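Local coordinates for putative electron transport related protein (Corynebacterium diphtheriae, PDB 4PQ1), which probably works as a thioredoxin-like thiol-disulfide oxidoreductase, a DsbF homologue thought to exchange disulfides in partner proteins, at residues V24-L32 with S105-Q116; Y42-G53 with V125-H135. All blocks are in the same frame, centred on the assembly; numbering follows the deposited sequence.

Contact 1 of 2, residues V24-L32 with S105-Q116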
loop_
_atom_site.group_PDB
_atom_site.type_symbol
_atom_site.label_atom_id
_atom_site.label_comp_id
_atom_site.label_asym_id
_atom_site.label_seq_id
_atom_site.Cartn_x
_atom_site.Cartn_y
_atom_site.Cartn_z
ATOM N N VAL A 24 -3.977 -9.726 -6.916
ATOM C CA VAL A 24 -4.878 -8.569 -6.959
ATOM C C VAL A 24 -5.152 -8.194 -8.410
ATOM O O VAL A 24 -4.372 -8.534 -9.296
ATOM C CB VAL A 24 -4.298 -7.317 -6.228
ATOM C CG1 VAL A 24 -4.503 -7.414 -4.715
ATOM C CG2 VAL A 24 -2.829 -7.123 -6.592
ATOM N N SER A 25 -6.243 -7.468 -8.647
ATOM C CA SER A 25 -6.552 -6.975 -9.984
ATOM C C SER A 25 -5.502 -5.978 -10.450
ATOM O O SER A 25 -4.524 -5.697 -9.745
ATOM C CB SER A 25 -7.933 -6.319 -10.029
ATOM O OG SER A 25 -8.926 -7.142 -9.446
ATOM N N GLU A 26 -5.717 -5.438 -11.644
ATOM C CA GLU A 26 -4.789 -4.485 -12.223
ATOM C C GLU A 26 -4.881 -3.159 -11.487
ATOM O O GLU A 26 -5.965 -2.582 -11.355
ATOM C CB GLU A 26 -5.075 -4.277 -13.708
ATOM C CG GLU A 26 -4.019 -3.443 -14.417
ATOM C CD GLU A 26 -4.578 -2.673 -15.597
ATOM O OE1 GLU A 26 -5.596 -1.969 -15.414
ATOM O OE2 GLU A 26 -4.003 -2.767 -16.702
ATOM N N ILE A 27 -3.743 -2.691 -10.990
ATOM C CA ILE A 27 -3.682 -1.392 -10.348
ATOM C C ILE A 27 -2.808 -0.474 -11.187
ATOM O O ILE A 27 -1.617 -0.732 -11.375
ATOM C CB ILE A 27 -3.127 -1.467 -8.912
ATOM C CG1 ILE A 27 -3.806 -2.577 -8.109
ATOM C CG2 ILE A 27 -3.316 -0.136 -8.206
ATOM C CD1 ILE A 27 -5.230 -2.280 -7.756
ATOM N N ARG A 28 -3.425 0.589 -11.696
ATOM C CA ARG A 28 -2.758 1.633 -12.464
ATOM C C ARG A 28 -3.496 2.932 -12.166
ATOM O O ARG A 28 -4.670 2.885 -11.786
ATOM C CB ARG A 28 -2.772 1.308 -13.962
ATOM C CG ARG A 28 -1.645 1.954 -14.762
ATOM C CD ARG A 28 -1.237 1.090 -15.972
ATOM N NE ARG A 28 -0.038 1.617 -16.639
ATOM C CZ ARG A 28 0.522 1.097 -17.731
ATOM N NH1 ARG A 28 0.014 0.003 -18.298
ATOM N NH2 ARG A 28 1.612 1.663 -18.246
ATOM N N GLY A 29 -2.827 4.077 -12.312
ATOM C CA GLY A 29 -3.483 5.361 -12.093
ATOM C C GLY A 29 -2.626 6.615 -12.214
ATOM O O GLY A 29 -1.413 6.551 -12.438
ATOM N N GLU A 30 -3.269 7.770 -12.074
ATOM C CA GLU A 30 -2.554 9.043 -12.055
ATOM C C GLU A 30 -1.603 9.053 -10.859
ATOM O O GLU A 30 -1.993 8.717 -9.740
ATOM C CB GLU A 30 -3.535 10.230 -11.989
ATOM C CG GLU A 30 -2.848 11.593 -11.929
ATOM C CD GLU A 30 -3.785 12.750 -11.556
ATOM O OE1 GLU A 30 -5.001 12.653 -11.826
ATOM O OE2 GLU A 30 -3.297 13.766 -10.998
ATOM N N GLY A 31 -0.353 9.430 -11.086
ATOM C CA GLY A 31 0.590 9.499 -9.991
ATOM C C GLY A 31 0.440 10.785 -9.204
ATOM O O GLY A 31 -0.197 11.731 -9.659
ATOM N N LEU A 32 1.024 10.818 -8.015
ATOM C CA LEU A 32 0.974 12.010 -7.177
ATOM C C LEU A 32 2.135 12.922 -7.516
ATOM O O LEU A 32 2.026 14.144 -7.440
ATOM C CB LEU A 32 1.008 11.624 -5.699
ATOM C CG LEU A 32 1.012 12.745 -4.662
ATOM C CD1 LEU A 32 -0.306 13.506 -4.692
ATOM C CD2 LEU A 32 1.281 12.129 -3.288
ATOM N N SER A 105 3.191 7.344 -5.431
ATOM C CA SER A 105 1.830 7.177 -4.941
ATOM C C SER A 105 0.858 7.299 -6.096
ATOM O O SER A 105 1.043 8.121 -6.990
ATOM C CB SER A 105 1.478 8.216 -3.864
ATOM O OG SER A 105 1.961 7.844 -2.582
ATOM N N ILE A 106 -0.171 6.463 -6.085
ATOM C CA ILE A 106 -1.298 6.674 -6.970
ATOM C C ILE A 106 -2.213 7.730 -6.368
ATOM O O ILE A 106 -2.610 7.626 -5.204
ATOM C CB ILE A 106 -2.076 5.378 -7.206
ATOM C CG1 ILE A 106 -1.179 4.365 -7.919
ATOM C CG2 ILE A 106 -3.346 5.660 -7.988
ATOM C CD1 ILE A 106 -1.884 3.096 -8.248
ATOM N N TYR A 107 -2.539 8.758 -7.143
ATOM C CA TYR A 107 -3.466 9.774 -6.655
ATOM C C TYR A 107 -4.910 9.340 -6.874
ATOM O O TYR A 107 -5.420 9.358 -7.995
ATOM C CB TYR A 107 -3.193 11.123 -7.326
ATOM C CG TYR A 107 -4.062 12.237 -6.799
ATOM C CD1 TYR A 107 -3.919 12.692 -5.497
ATOM C CD2 TYR A 107 -5.030 12.834 -7.605
ATOM C CE1 TYR A 107 -4.717 13.714 -5.008
ATOM C CE2 TYR A 107 -5.824 13.840 -7.127
ATOM C CZ TYR A 107 -5.665 14.278 -5.828
ATOM O OH TYR A 107 -6.460 15.289 -5.346
ATOM N N ASP A 108 -5.582 8.971 -5.790
ATOM C CA ASP A 108 -6.889 8.336 -5.908
ATOM C C ASP A 108 -7.818 8.873 -4.820
ATOM O O ASP A 108 -8.115 8.173 -3.854
ATOM C CB ASP A 108 -6.709 6.788 -5.835
ATOM C CG ASP A 108 -8.023 6.007 -5.859
ATOM O OD1 ASP A 108 -9.089 6.554 -6.223
ATOM O OD2 ASP A 108 -7.978 4.803 -5.509
ATOM N N PRO A 109 -8.283 10.131 -4.975
ATOM C CA PRO A 109 -9.068 10.753 -3.893
ATOM C C PRO A 109 -10.269 9.920 -3.406
ATOM O O PRO A 109 -10.506 9.906 -2.197
ATOM C CB PRO A 109 -9.544 12.073 -4.513
ATOM C CG PRO A 109 -8.528 12.382 -5.563
ATOM C CD PRO A 109 -8.085 11.044 -6.115
ATOM N N PRO A 110 -11.005 9.233 -4.307
ATOM C CA PRO A 110 -12.166 8.541 -3.734
ATOM C C PRO A 110 -11.897 7.056 -3.450
ATOM O O PRO A 110 -12.823 6.310 -3.141
ATOM C CB PRO A 110 -13.221 8.696 -4.822
ATOM C CG PRO A 110 -12.425 8.656 -6.091
ATOM C CD PRO A 110 -11.085 9.294 -5.780
ATOM N N PHE A 111 -10.638 6.655 -3.567
ATOM C CA PHE A 111 -10.194 5.318 -3.215
ATOM C C PHE A 111 -10.905 4.244 -4.058
ATOM O O PHE A 111 -11.356 3.225 -3.547
ATOM C CB PHE A 111 -10.379 5.094 -1.700
ATOM C CG PHE A 111 -9.542 3.959 -1.139
ATOM C CD1 PHE A 111 -8.634 3.278 -1.941
ATOM C CD2 PHE A 111 -9.602 3.635 0.210
ATOM C CE1 PHE A 111 -7.874 2.259 -1.428
ATOM C CE2 PHE A 111 -8.815 2.615 0.732
ATOM C CZ PHE A 111 -7.960 1.926 -0.085
ATOM N N LYS A 112 -10.975 4.490 -5.363
ATOM C CA LYS A 112 -11.600 3.560 -6.269
ATOM C C LYS A 112 -10.785 2.267 -6.318
ATOM O O LYS A 112 -11.321 1.191 -6.601
ATOM C CB LYS A 112 -11.746 4.176 -7.666
ATOM C CG LYS A 112 -12.900 5.169 -7.795
ATOM C CD LYS A 112 -12.899 5.849 -9.159
ATOM C CE LYS A 112 -14.125 6.735 -9.331
ATOM N NZ LYS A 112 -15.402 5.988 -9.127
ATOM N N THR A 113 -9.492 2.385 -6.015
ATOM C CA THR A 113 -8.564 1.251 -5.990
ATOM C C THR A 113 -9.006 0.154 -5.024
ATOM O O THR A 113 -8.667 -1.020 -5.198
ATOM C CB THR A 113 -7.145 1.709 -5.593
ATOM O OG1 THR A 113 -6.672 2.658 -6.545
ATOM C CG2 THR A 113 -6.181 0.548 -5.577
ATOM N N ALA A 114 -9.770 0.535 -4.008
ATOM C CA ALA A 114 -10.228 -0.432 -3.016
ATOM C C ALA A 114 -10.988 -1.566 -3.694
ATOM O O ALA A 114 -10.929 -2.710 -3.254
ATOM C CB ALA A 114 -11.101 0.246 -1.964
ATOM N N ALA A 115 -11.682 -1.231 -4.779
ATOM C CA ALA A 115 -12.514 -2.180 -5.508
ATOM C C ALA A 115 -11.663 -3.200 -6.256
ATOM O O ALA A 115 -12.071 -4.356 -6.438
ATOM C CB ALA A 115 -13.425 -1.440 -6.468
ATOM N N GLN A 116 -10.484 -2.765 -6.688
ATOM C CA GLN A 116 -9.556 -3.637 -7.384
ATOM C C GLN A 116 -8.699 -4.454 -6.420
ATOM O O GLN A 116 -8.028 -5.412 -6.813
ATOM C CB GLN A 116 -8.674 -2.815 -8.310
ATOM C CG GLN A 116 -9.453 -2.214 -9.458
ATOM C CD GLN A 116 -9.075 -0.770 -9.728
ATOM O OE1 GLN A 116 -7.896 -0.442 -9.904
ATOM N NE2 GLN A 116 -10.077 0.104 -9.768
HETATM O O HOH W 1 4.011 9.359 -7.560
#
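I27 meets the second segment with both branches of its side chain. Its CG2 touches I106 CD1 at 3.5 Å, and the two side chains cross at about a right angle. Its CG1 stands beside the backbone N (chi1 -48°), and the branch bends at chi2. This carries CD1 to Q116 CB at 3.5 Å, with T113 CG2 also in touch. T113 is held in turn by D108. OD2 of D108 accepts from T113 N near the carboxylate plane and from T113 OG1 above it, and OD1 takes K112 N. S25 N donates to Q116 O at 3.3 Å, and S25 OG adds a weak bond to the same oxygen. At the other end G31 and I106 form a single backbone bridge. Y107 N donates to E30 O at 2.7 Å, and L32 N donates to S105 O at 2.9 Å. Y107 CG lies anti to the backbone N (chi1 -176°), and the ring sits between two side chains. L32 CD1 lies 3.8 Å from Y107 CD1, and E30 OE2 3.9 Å from Y107 CD2. E30 runs beside Y107, its carboxylate turned 48° from the ring and salt-bridged to K89. The Y107 hydroxyl is hydrogen-bonded to D86 O. The contact lays the short strand 28-30 of a two-stranded hairpin against edge strand 105-107 of the central sheet of a thioredoxin-like fold.

Contact 2 of 2, residues Y42-G53 with V125-H135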
loop_
_atom_site.group_PDB
_atom_site.type_symbol
_atom_site.label_atom_id
_atom_site.label_comp_id
_atom_site.label_asym_id
_atom_site.label_seq_id
_atom_site.Cartn_x
_atom_site.Cartn_y
_atom_site.Cartn_z
ATOM N N TYR A 42 6.224 -3.289 -11.602
ATOM C CA TYR A 42 6.982 -4.030 -10.593
ATOM C C TYR A 42 6.667 -5.532 -10.621
ATOM O O TYR A 42 6.685 -6.204 -9.587
ATOM C CB TYR A 42 6.707 -3.452 -9.213
ATOM C CG TYR A 42 6.726 -1.934 -9.233
ATOM C CD1 TYR A 42 7.923 -1.236 -9.208
ATOM C CD2 TYR A 42 5.541 -1.204 -9.312
ATOM C CE1 TYR A 42 7.940 0.167 -9.242
ATOM C CE2 TYR A 42 5.549 0.191 -9.345
ATOM C CZ TYR A 42 6.749 0.871 -9.311
ATOM O OH TYR A 42 6.755 2.256 -9.351
ATOM N N LYS A 43 6.365 -6.041 -11.810
ATOM C CA LYS A 43 6.123 -7.477 -11.997
ATOM C C LYS A 43 7.276 -8.283 -11.428
ATOM O O LYS A 43 8.435 -7.912 -11.605
ATOM C CB LYS A 43 5.935 -7.805 -13.474
ATOM C CG LYS A 43 5.583 -9.251 -13.745
ATOM C CD LYS A 43 5.551 -9.532 -15.242
ATOM C CE LYS A 43 5.119 -10.965 -15.541
ATOM N NZ LYS A 43 3.697 -11.180 -15.186
ATOM N N ASP A 44 6.944 -9.362 -10.721
ATOM C CA ASP A 44 7.917 -10.273 -10.111
ATOM C C ASP A 44 8.721 -9.603 -9.000
ATOM O O ASP A 44 9.722 -10.143 -8.521
ATOM C CB ASP A 44 8.842 -10.859 -11.185
ATOM C CG ASP A 44 8.073 -11.663 -12.223
ATOM O OD1 ASP A 44 7.336 -12.598 -11.813
ATOM O OD2 ASP A 44 8.167 -11.338 -13.433
ATOM N N LYS A 45 8.261 -8.434 -8.575
ATOM C CA LYS A 45 8.874 -7.736 -7.448
ATOM C C LYS A 45 7.889 -7.624 -6.278
ATOM O O LYS A 45 6.668 -7.580 -6.475
ATOM C CB LYS A 45 9.348 -6.355 -7.877
ATOM C CG LYS A 45 10.368 -6.330 -9.007
ATOM C CD LYS A 45 11.761 -6.653 -8.501
ATOM C CE LYS A 45 12.822 -6.225 -9.509
ATOM N NZ LYS A 45 14.146 -6.849 -9.211
ATOM N N ILE A 46 8.420 -7.602 -5.064
ATOM C CA ILE A 46 7.595 -7.402 -3.882
ATOM C C ILE A 46 7.014 -5.978 -3.891
ATOM O O ILE A 46 7.688 -5.027 -4.292
ATOM C CB ILE A 46 8.402 -7.631 -2.595
ATOM C CG1 ILE A 46 8.857 -9.085 -2.498
ATOM C CG2 ILE A 46 7.585 -7.263 -1.367
ATOM C CD1 ILE A 46 9.746 -9.330 -1.297
ATOM N N VAL A 47 5.753 -5.843 -3.491
ATOM C CA VAL A 47 5.096 -4.553 -3.515
ATOM C C VAL A 47 4.298 -4.318 -2.236
ATOM O O VAL A 47 3.401 -5.107 -1.887
ATOM C CB VAL A 47 4.161 -4.410 -4.728
ATOM C CG1 VAL A 47 3.388 -3.113 -4.624
ATOM C CG2 VAL A 47 4.961 -4.447 -6.040
ATOM N N VAL A 48 4.634 -3.234 -1.534
ATOM C CA VAL A 48 3.893 -2.860 -0.338
ATOM C C VAL A 48 2.969 -1.687 -0.640
ATOM O O VAL A 48 3.434 -0.563 -0.864
ATOM C CB VAL A 48 4.837 -2.496 0.828
ATOM C CG1 VAL A 48 4.037 -2.131 2.061
ATOM C CG2 VAL A 48 5.764 -3.657 1.131
ATOM N N LEU A 49 1.664 -1.964 -0.659
ATOM C CA LEU A 49 0.629 -0.941 -0.892
ATOM C C LEU A 49 0.190 -0.300 0.407
ATOM O O LEU A 49 -0.088 -0.992 1.396
ATOM C CB LEU A 49 -0.606 -1.550 -1.564
ATOM C CG LEU A 49 -0.467 -2.288 -2.877
ATOM C CD1 LEU A 49 -1.752 -3.051 -3.124
ATOM C CD2 LEU A 49 -0.187 -1.283 -3.979
ATOM N N ASN A 50 0.085 1.022 0.389
ATOM C CA ASN A 50 -0.303 1.775 1.568
ATOM C C ASN A 50 -1.250 2.897 1.196
ATOM O O ASN A 50 -0.909 3.778 0.399
ATOM C CB ASN A 50 0.935 2.329 2.275
ATOM C CG ASN A 50 0.587 3.214 3.442
ATOM O OD1 ASN A 50 0.704 4.428 3.346
ATOM N ND2 ASN A 50 0.143 2.618 4.548
ATOM N N ALA A 51 -2.462 2.825 1.740
ATOM C CA ALA A 51 -3.451 3.884 1.568
ATOM C C ALA A 51 -3.243 4.939 2.645
ATOM O O ALA A 51 -3.181 4.621 3.840
ATOM C CB ALA A 51 -4.854 3.326 1.633
ATOM N N TRP A 52 -3.129 6.192 2.221
ATOM C CA TRP A 52 -2.736 7.264 3.119
ATOM C C TRP A 52 -3.319 8.590 2.653
ATOM O O TRP A 52 -3.836 8.689 1.541
ATOM C CB TRP A 52 -1.209 7.365 3.185
ATOM C CG TRP A 52 -0.582 7.901 1.907
ATOM C CD1 TRP A 52 -0.250 7.188 0.789
ATOM C CD2 TRP A 52 -0.222 9.266 1.630
ATOM N NE1 TRP A 52 0.303 8.024 -0.166
ATOM C CE2 TRP A 52 0.329 9.304 0.330
ATOM C CE3 TRP A 52 -0.292 10.452 2.362
ATOM C CZ2 TRP A 52 0.785 10.492 -0.259
ATOM C CZ3 TRP A 52 0.163 11.638 1.773
ATOM C CH2 TRP A 52 0.700 11.643 0.478
ATOM N N GLY A 53 -3.231 9.604 3.511
ATOM C CA GLY A 53 -3.589 10.970 3.155
ATOM C C GLY A 53 -2.847 11.845 4.143
ATOM O O GLY A 53 -2.660 11.434 5.288
ATOM N N VAL A 125 -8.101 3.942 6.877
ATOM C CA VAL A 125 -6.870 4.608 6.469
ATOM C C VAL A 125 -6.104 4.967 7.736
ATOM O O VAL A 125 -6.654 5.616 8.619
ATOM C CB VAL A 125 -7.133 5.890 5.634
ATOM C CG1 VAL A 125 -5.818 6.556 5.253
ATOM C CG2 VAL A 125 -7.906 5.563 4.398
ATOM N N PRO A 126 -4.834 4.540 7.831
ATOM C CA PRO A 126 -4.128 3.828 6.764
ATOM C C PRO A 126 -4.470 2.331 6.697
ATOM O O PRO A 126 -5.015 1.767 7.648
ATOM C CB PRO A 126 -2.666 4.042 7.137
ATOM C CG PRO A 126 -2.685 4.054 8.631
ATOM C CD PRO A 126 -3.992 4.693 9.030
ATOM N N THR A 127 -4.201 1.737 5.541
ATOM C CA THR A 127 -4.233 0.286 5.326
ATOM C C THR A 127 -2.944 -0.058 4.614
ATOM O O THR A 127 -2.504 0.682 3.720
ATOM C CB THR A 127 -5.442 -0.179 4.478
ATOM O OG1 THR A 127 -6.646 -0.060 5.249
ATOM C CG2 THR A 127 -5.281 -1.685 3.985
ATOM N N THR A 128 -2.323 -1.160 5.018
ATOM C CA THR A 128 -1.124 -1.610 4.337
ATOM C C THR A 128 -1.277 -3.038 3.845
ATOM O O THR A 128 -1.641 -3.937 4.610
ATOM C CB THR A 128 0.110 -1.523 5.237
ATOM O OG1 THR A 128 0.328 -0.160 5.600
ATOM C CG2 THR A 128 1.331 -2.042 4.496
ATOM N N ILE A 129 -1.011 -3.245 2.562
ATOM C CA ILE A 129 -1.066 -4.590 2.003
ATOM C C ILE A 129 0.285 -5.006 1.445
ATOM O O ILE A 129 0.833 -4.341 0.564
ATOM C CB ILE A 129 -2.122 -4.697 0.910
ATOM C CG1 ILE A 129 -3.488 -4.306 1.481
ATOM C CG2 ILE A 129 -2.137 -6.131 0.350
ATOM C CD1 ILE A 129 -4.574 -4.210 0.453
ATOM N N VAL A 130 0.822 -6.107 1.966
ATOM C CA VAL A 130 2.096 -6.616 1.462
ATOM C C VAL A 130 1.806 -7.673 0.400
ATOM O O VAL A 130 1.230 -8.706 0.708
ATOM C CB VAL A 130 2.972 -7.224 2.580
ATOM C CG1 VAL A 130 4.312 -7.634 2.024
ATOM C CG2 VAL A 130 3.172 -6.227 3.729
ATOM N N LEU A 131 2.167 -7.386 -0.848
ATOM C CA LEU A 131 1.989 -8.333 -1.938
ATOM C C LEU A 131 3.274 -9.127 -2.153
ATOM O O LEU A 131 4.364 -8.568 -2.001
ATOM C CB LEU A 131 1.611 -7.608 -3.228
ATOM C CG LEU A 131 0.418 -6.670 -3.202
ATOM C CD1 LEU A 131 0.262 -6.021 -4.578
ATOM C CD2 LEU A 131 -0.825 -7.419 -2.816
ATOM N N ASP A 132 3.161 -10.416 -2.505
ATOM C CA ASP A 132 4.363 -11.215 -2.777
ATOM C C ASP A 132 4.759 -11.010 -4.230
ATOM O O ASP A 132 4.226 -10.129 -4.888
ATOM C CB ASP A 132 4.166 -12.722 -2.451
ATOM C CG ASP A 132 3.051 -13.387 -3.261
ATOM O OD1 ASP A 132 2.754 -12.943 -4.392
ATOM O OD2 ASP A 132 2.466 -14.381 -2.760
ATOM N N LYS A 133 5.652 -11.844 -4.752
ATOM C CA LYS A 133 6.180 -11.607 -6.094
ATOM C C LYS A 133 5.135 -11.859 -7.183
ATOM O O LYS A 133 5.313 -11.448 -8.334
ATOM C CB LYS A 133 7.415 -12.477 -6.339
ATOM C CG LYS A 133 8.705 -11.899 -5.774
ATOM C CD LYS A 133 9.855 -12.852 -6.042
ATOM C CE LYS A 133 11.161 -12.315 -5.511
ATOM N NZ LYS A 133 12.303 -13.158 -5.972
ATOM N N GLN A 134 4.047 -12.534 -6.821
ATOM C CA GLN A 134 2.968 -12.779 -7.770
ATOM C C GLN A 134 1.874 -11.755 -7.538
ATOM O O GLN A 134 0.779 -11.859 -8.098
ATOM C CB GLN A 134 2.423 -14.208 -7.648
ATOM C CG GLN A 134 3.453 -15.290 -7.972
ATOM C CD GLN A 134 2.906 -16.682 -7.770
ATOM O OE1 GLN A 134 1.870 -17.042 -8.335
ATOM N NE2 GLN A 134 3.591 -17.472 -6.950
ATOM N N HIS A 135 2.202 -10.759 -6.710
ATOM C CA HIS A 135 1.308 -9.662 -6.386
ATOM C C HIS A 135 0.028 -10.214 -5.779
ATOM O O HIS A 135 -1.076 -9.846 -6.165
ATOM C CB HIS A 135 1.041 -8.789 -7.621
ATOM C CG HIS A 135 2.236 -7.989 -8.058
ATOM N ND1 HIS A 135 2.215 -7.149 -9.154
ATOM C CD2 HIS A 135 3.486 -7.888 -7.535
ATOM C CE1 HIS A 135 3.405 -6.582 -9.298
ATOM N NE2 HIS A 135 4.195 -7.012 -8.329
HETATM O O HOH W 2 6.328 -13.752 -9.802
HETATM O O HOH W 3 4.469 -10.019 -10.580
#
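Y42 O accepts a hydrogen bond from H135 NE2 at 2.9 Å, just ahead of an antiparallel strand pair at the centre of the thioredoxin-like sheet. The imidazole N-H comes from above the carbonyl plane of Y42, and K45 N reaches the same oxygen from the opposite face. At D44, one water links the backbone N to K133 O, and the aliphatic chain of K133 runs past D44 O. K45 O adds a weak bond to H135 NE2 at the ring edge. I46 CG2 rests on L131 O at 3.5 Å. Pairing begins at V47, opposite L131. V47 O accepts L131 N, while V47 CG2 touches H135 NE2. V48 CG1 meets T128 CG2 at 3.6 Å, on the face packed by helix 147-156. L49 and I129 exchange two backbone bonds. On the side of V47, L49 CD1 packs against L131 CD1 at 3.9 Å. N50 has CG anti to its own N (chi1 175°), and ND2 donates in its amide plane to T128 OG1 at 3.0 Å. A51 N donates to T127 O. Opposite A51 and W52 lie V125 and cis-proline P126. Both touch C59 of the C56-C59 disulfide, a cis-Pro placement characteristic of thioredoxins. V125 CG1 lies 3.8 Å from W52 CA.

How the contacts relate
From the N terminus the chain first gives segment 24-32, then 42-53 soon after. It passes through the helices and strand of the middle of the domain before reaching 105-116, and 125-135 follows. Contact 1 closes a loop of 72 residues and contact 2 one of 71. The two loops cross, because their segments alternate. Contact 1 fastens the early hairpin at the sheet's edge, whereas contact 2 joins two inner strands of the same sheet. Their centres are 12 Å apart, and they touch directly. S105 OG and W52 NE1 are probably hydrogen-bonded at 2.9 Å, L32 CD2 packs on W52 CZ2, and F111 CZ meets A51 CB. V24 N and H135 O, 3.0 Å apart, probably form another hydrogen bond.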